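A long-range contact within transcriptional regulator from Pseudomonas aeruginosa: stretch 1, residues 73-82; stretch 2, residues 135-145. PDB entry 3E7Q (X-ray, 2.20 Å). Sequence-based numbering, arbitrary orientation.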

# COMPACT_ATOMS: atom_id res chain seq x y z
N VAL B 73 -15.46 -4.29 -5.49
CA VAL B 73 -14.46 -3.66 -6.37
C VAL B 73 -14.41 -4.35 -7.76
O VAL B 73 -14.52 -3.69 -8.81
N MET B 74 -14.26 -5.67 -7.75
CA MET B 74 -14.27 -6.45 -8.98
C MET B 74 -15.51 -6.36 -9.83
O MET B 74 -15.41 -6.41 -11.05
N ARG B 75 -16.68 -6.31 -9.19
CA ARG B 75 -17.92 -6.10 -9.92
C ARG B 75 -17.89 -4.79 -10.66
O ARG B 75 -18.31 -4.70 -11.81
N LEU B 76 -17.42 -3.77 -9.98
CA LEU B 76 -17.45 -2.45 -10.56
C LEU B 76 -16.40 -2.39 -11.67
O LEU B 76 -16.66 -1.80 -12.70
N LEU B 77 -15.22 -2.98 -11.44
CA LEU B 77 -14.15 -2.95 -12.44
C LEU B 77 -14.48 -3.79 -13.69
O LEU B 77 -14.16 -3.37 -14.80
N ARG B 78 -15.11 -4.96 -13.51
CA ARG B 78 -15.59 -5.76 -14.63
C ARG B 78 -16.64 -5.02 -15.40
O ARG B 78 -16.65 -5.10 -16.62
N GLY B 79 -17.52 -4.34 -14.67
CA GLY B 79 -18.61 -3.57 -15.28
C GLY B 79 -18.06 -2.53 -16.23
O GLY B 79 -18.58 -2.36 -17.34
N ALA B 80 -17.02 -1.82 -15.78
CA ALA B 80 -16.45 -0.72 -16.52
C ALA B 80 -15.79 -1.24 -17.82
O ALA B 80 -16.01 -0.65 -18.89
N ILE B 81 -15.06 -2.37 -17.75
CA ILE B 81 -14.57 -3.06 -18.97
C ILE B 81 -15.68 -3.61 -19.93
O ILE B 81 -15.59 -3.41 -21.16
N ASP B 82 -16.75 -4.18 -19.38
CA ASP B 82 -17.81 -4.79 -20.19
C ASP B 82 -18.69 -3.84 -20.96
O ASP B 82 -19.29 -4.23 -21.98
N GLY B 135 -5.28 -12.39 -7.72
CA GLY B 135 -5.31 -13.23 -8.92
C GLY B 135 -6.39 -12.86 -9.95
O GLY B 135 -6.13 -12.81 -11.16
N GLU B 136 -7.57 -12.54 -9.47
CA GLU B 136 -8.70 -12.21 -10.32
C GLU B 136 -8.56 -10.80 -10.89
O GLU B 136 -8.91 -10.56 -12.01
N TYR B 137 -8.05 -9.88 -10.07
CA TYR B 137 -7.81 -8.52 -10.47
C TYR B 137 -6.79 -8.46 -11.64
O TYR B 137 -7.03 -7.86 -12.73
N ARG B 138 -5.67 -9.13 -11.43
CA ARG B 138 -4.65 -9.29 -12.49
C ARG B 138 -5.15 -10.03 -13.75
O ARG B 138 -4.74 -9.68 -14.84
N ALA B 139 -5.93 -11.11 -13.60
CA ALA B 139 -6.47 -11.87 -14.73
C ALA B 139 -7.28 -10.91 -15.61
O ALA B 139 -7.18 -10.98 -16.83
N LEU B 140 -8.07 -10.02 -14.99
CA LEU B 140 -8.84 -9.03 -15.76
C LEU B 140 -7.95 -8.14 -16.62
O LEU B 140 -8.27 -7.83 -17.79
N LEU B 141 -6.86 -7.68 -16.00
CA LEU B 141 -5.91 -6.81 -16.68
C LEU B 141 -5.07 -7.59 -17.68
O LEU B 141 -4.73 -7.03 -18.71
N VAL B 142 -4.78 -8.87 -17.44
CA VAL B 142 -4.04 -9.63 -18.46
C VAL B 142 -4.84 -9.83 -19.72
O VAL B 142 -4.25 -9.81 -20.78
N GLY B 143 -6.17 -10.04 -19.61
CA GLY B 143 -7.04 -10.24 -20.78
C GLY B 143 -7.04 -9.03 -21.69
O GLY B 143 -7.02 -9.15 -22.92
N VAL B 144 -7.10 -7.83 -21.10
CA VAL B 144 -7.11 -6.63 -21.93
C VAL B 144 -5.69 -6.24 -22.44
O VAL B 144 -5.55 -5.73 -23.53
N LEU B 145 -4.63 -6.55 -21.68
CA LEU B 145 -3.27 -6.32 -22.13
C LEU B 145 -2.90 -7.25 -23.27
O LEU B 145 -2.14 -6.86 -24.14

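Two helices whose touching residues are at least 58 apart in sequence run side by side here in nearly the same direction, with only 6° between their N-to-C directions and 11.0 Å between their axes at closest approach. Such a spacing keeps the two backbones from touching each other but is easily bridged by side chains of medium and large size, and together the two surfaces bury 412 Å². No hydrogen bond crosses between them; the contact is mainly apolar, with one long salt bridge at its margin.

Stretch 2 opens with Gly135, which has no side chain and makes no contact. Glu136 comes next, its CA-to-CB bond directed toward stretch 1 and its chi1 and chi2 both m. Its carboxylate meets the guanidinium of Arg78 in a salt bridge, Glu136 OE1 lying 3.6 Å from Arg78 NH2, near the guanidinium plane. The distance is long for a salt bridge, so the pairing is better read as electrostatic attraction than as a tight bond. The backbone of Glu136 also takes part, for Met74 CE lies 3.7 Å from Glu136 O.

Tyr137 starts out sideways, but its t rotamer carries the ring nearer to stretch 1. There the ring offers its edge: Leu77 CD1 comes within 3.4 Å of Tyr137 CE1, and the sulfur of Met74 also approaches near the ring plane, 5.4 Å from Met74 SD to the ring centroid. The same sulfur, SD of Met74, is 3.7 Å from Tyr137 CA. A flexible, unbranched methionine suits this place, where the two backbones come close, with Met74 CA and Tyr137 CA 6.9 Å apart. Its three chi angles, all m, fold the thioether against the neighbouring helix although its CA-to-CB bond also leaves sideways.

Arg138 points away from stretch 1, and Ala139, directed sideways, does not reach it. One turn beyond Glu136, Leu140 points toward stretch 1 and forms the centre of the packing, with 94 Å² covered, the largest area of any residue here. It is a knob in a hole lined by Met74, Leu77, Arg78 and Ile81. Leu140 CD2 lies 3.6 Å from Met74 CE and 4.3 Å from Leu77 CB, Leu140 CD1 touches Arg78 CG at 3.6 Å, and Leu140 CG is 3.9 Å from Ile81 CD1. A branched leucine fills such a pocket well, even with chi1 at -145°, between the usual wells, and chi2 p. Arg78 serves two purposes: its aliphatic stem packs on the leucine while the extended chain, t at chi2 and chi3, carries its charge to Glu136.

Leu141 and Val142 make no contact across the interface, nor does Gly143. Val144, with chi1 p, points toward stretch 1 and closes the apolar seam, its CG1 4.2 Å from CD1 of Ile81. The isoleucine, m then t, extends far enough to meet both Leu140 and Val144, although Ile81 CA and Val144 CA are 8.8 Å apart. Leu145 lies out of reach.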

# COMPACT_ATOMS: atom_id res chain seq x y z
CB VAL B 73 -13.03 -3.67 -5.78
CG1 VAL B 73 -11.93 -3.37 -6.91
CG2 VAL B 73 -12.92 -2.71 -4.63
CB MET B 74 -14.03 -7.92 -8.69
CG MET B 74 -12.59 -8.19 -8.32
SD MET B 74 -11.35 -7.80 -9.59
CE MET B 74 -12.00 -8.82 -10.93
CB ARG B 75 -19.14 -6.10 -9.04
CG ARG B 75 -19.75 -7.47 -8.86
CD ARG B 75 -21.19 -7.35 -8.28
NE ARG B 75 -21.26 -6.72 -6.95
CZ ARG B 75 -20.84 -7.28 -5.80
NH1 ARG B 75 -20.24 -8.48 -5.78
NH2 ARG B 75 -20.95 -6.60 -4.65
CB LEU B 76 -17.20 -1.38 -9.50
CG LEU B 76 -18.31 -1.15 -8.49
CD1 LEU B 76 -17.84 -0.03 -7.56
CD2 LEU B 76 -19.69 -0.84 -9.15
CB LEU B 77 -12.82 -3.35 -11.82
CG LEU B 77 -12.28 -2.30 -10.82
CD1 LEU B 77 -11.00 -2.76 -10.13
CD2 LEU B 77 -12.12 -0.91 -11.47
CB ARG B 78 -16.20 -7.10 -14.21
CG ARG B 78 -15.14 -8.14 -13.90
CD ARG B 78 -15.72 -9.51 -13.41
NE ARG B 78 -14.58 -10.40 -13.13
CZ ARG B 78 -14.27 -10.95 -11.95
NH1 ARG B 78 -15.07 -10.79 -10.88
NH2 ARG B 78 -13.16 -11.68 -11.85
CB ALA B 80 -15.49 0.07 -15.66
CB ILE B 81 -13.55 -4.16 -18.60
CG1 ILE B 81 -12.26 -3.50 -18.08
CG2 ILE B 81 -13.23 -5.06 -19.79
CD1 ILE B 81 -11.27 -4.49 -17.56
CB ASP B 82 -18.70 -5.70 -19.33
CG ASP B 82 -17.98 -6.96 -18.87
OD1 ASP B 82 -16.86 -7.27 -19.42
OD2 ASP B 82 -18.50 -7.64 -17.94
CB GLU B 136 -10.00 -12.34 -9.55
CG GLU B 136 -10.29 -13.75 -9.14
CD GLU B 136 -10.34 -14.77 -10.30
OE1 GLU B 136 -10.84 -14.44 -11.41
OE2 GLU B 136 -9.85 -15.92 -10.09
CB TYR B 137 -7.35 -7.73 -9.23
CG TYR B 137 -7.09 -6.26 -9.45
CD1 TYR B 137 -8.11 -5.32 -9.35
CD2 TYR B 137 -5.82 -5.81 -9.75
CE1 TYR B 137 -7.87 -4.00 -9.54
CE2 TYR B 137 -5.56 -4.47 -10.01
CZ TYR B 137 -6.59 -3.57 -9.90
OH TYR B 137 -6.31 -2.25 -10.07
CB ARG B 138 -3.36 -9.95 -11.95
CG ARG B 138 -2.51 -9.03 -11.09
CD ARG B 138 -1.24 -9.68 -10.64
NE ARG B 138 -1.54 -10.81 -9.73
CZ ARG B 138 -1.11 -12.06 -9.88
NH1 ARG B 138 -0.30 -12.41 -10.85
NH2 ARG B 138 -1.48 -12.97 -9.02
CB ALA B 139 -7.37 -13.05 -14.27
CB LEU B 140 -9.59 -8.12 -14.82
CG LEU B 140 -10.96 -7.57 -15.13
CD1 LEU B 140 -11.96 -8.72 -15.45
CD2 LEU B 140 -11.39 -6.81 -13.91
CB LEU B 141 -5.04 -6.02 -15.69
CG LEU B 141 -5.70 -4.88 -14.92
CD1 LEU B 141 -4.83 -4.47 -13.76
CD2 LEU B 141 -5.99 -3.69 -15.89
CB VAL B 142 -3.30 -10.98 -18.05
CG1 VAL B 142 -3.05 -11.16 -16.57
CG2 VAL B 142 -3.87 -12.25 -18.80
CB VAL B 144 -7.99 -5.44 -21.34
CG1 VAL B 144 -7.86 -5.26 -19.92
CG2 VAL B 144 -7.69 -4.13 -22.07
CB LEU B 145 -2.30 -6.44 -20.99
CG LEU B 145 -2.43 -5.30 -19.98
CD1 LEU B 145 -1.61 -5.64 -18.76
CD2 LEU B 145 -2.00 -4.00 -20.64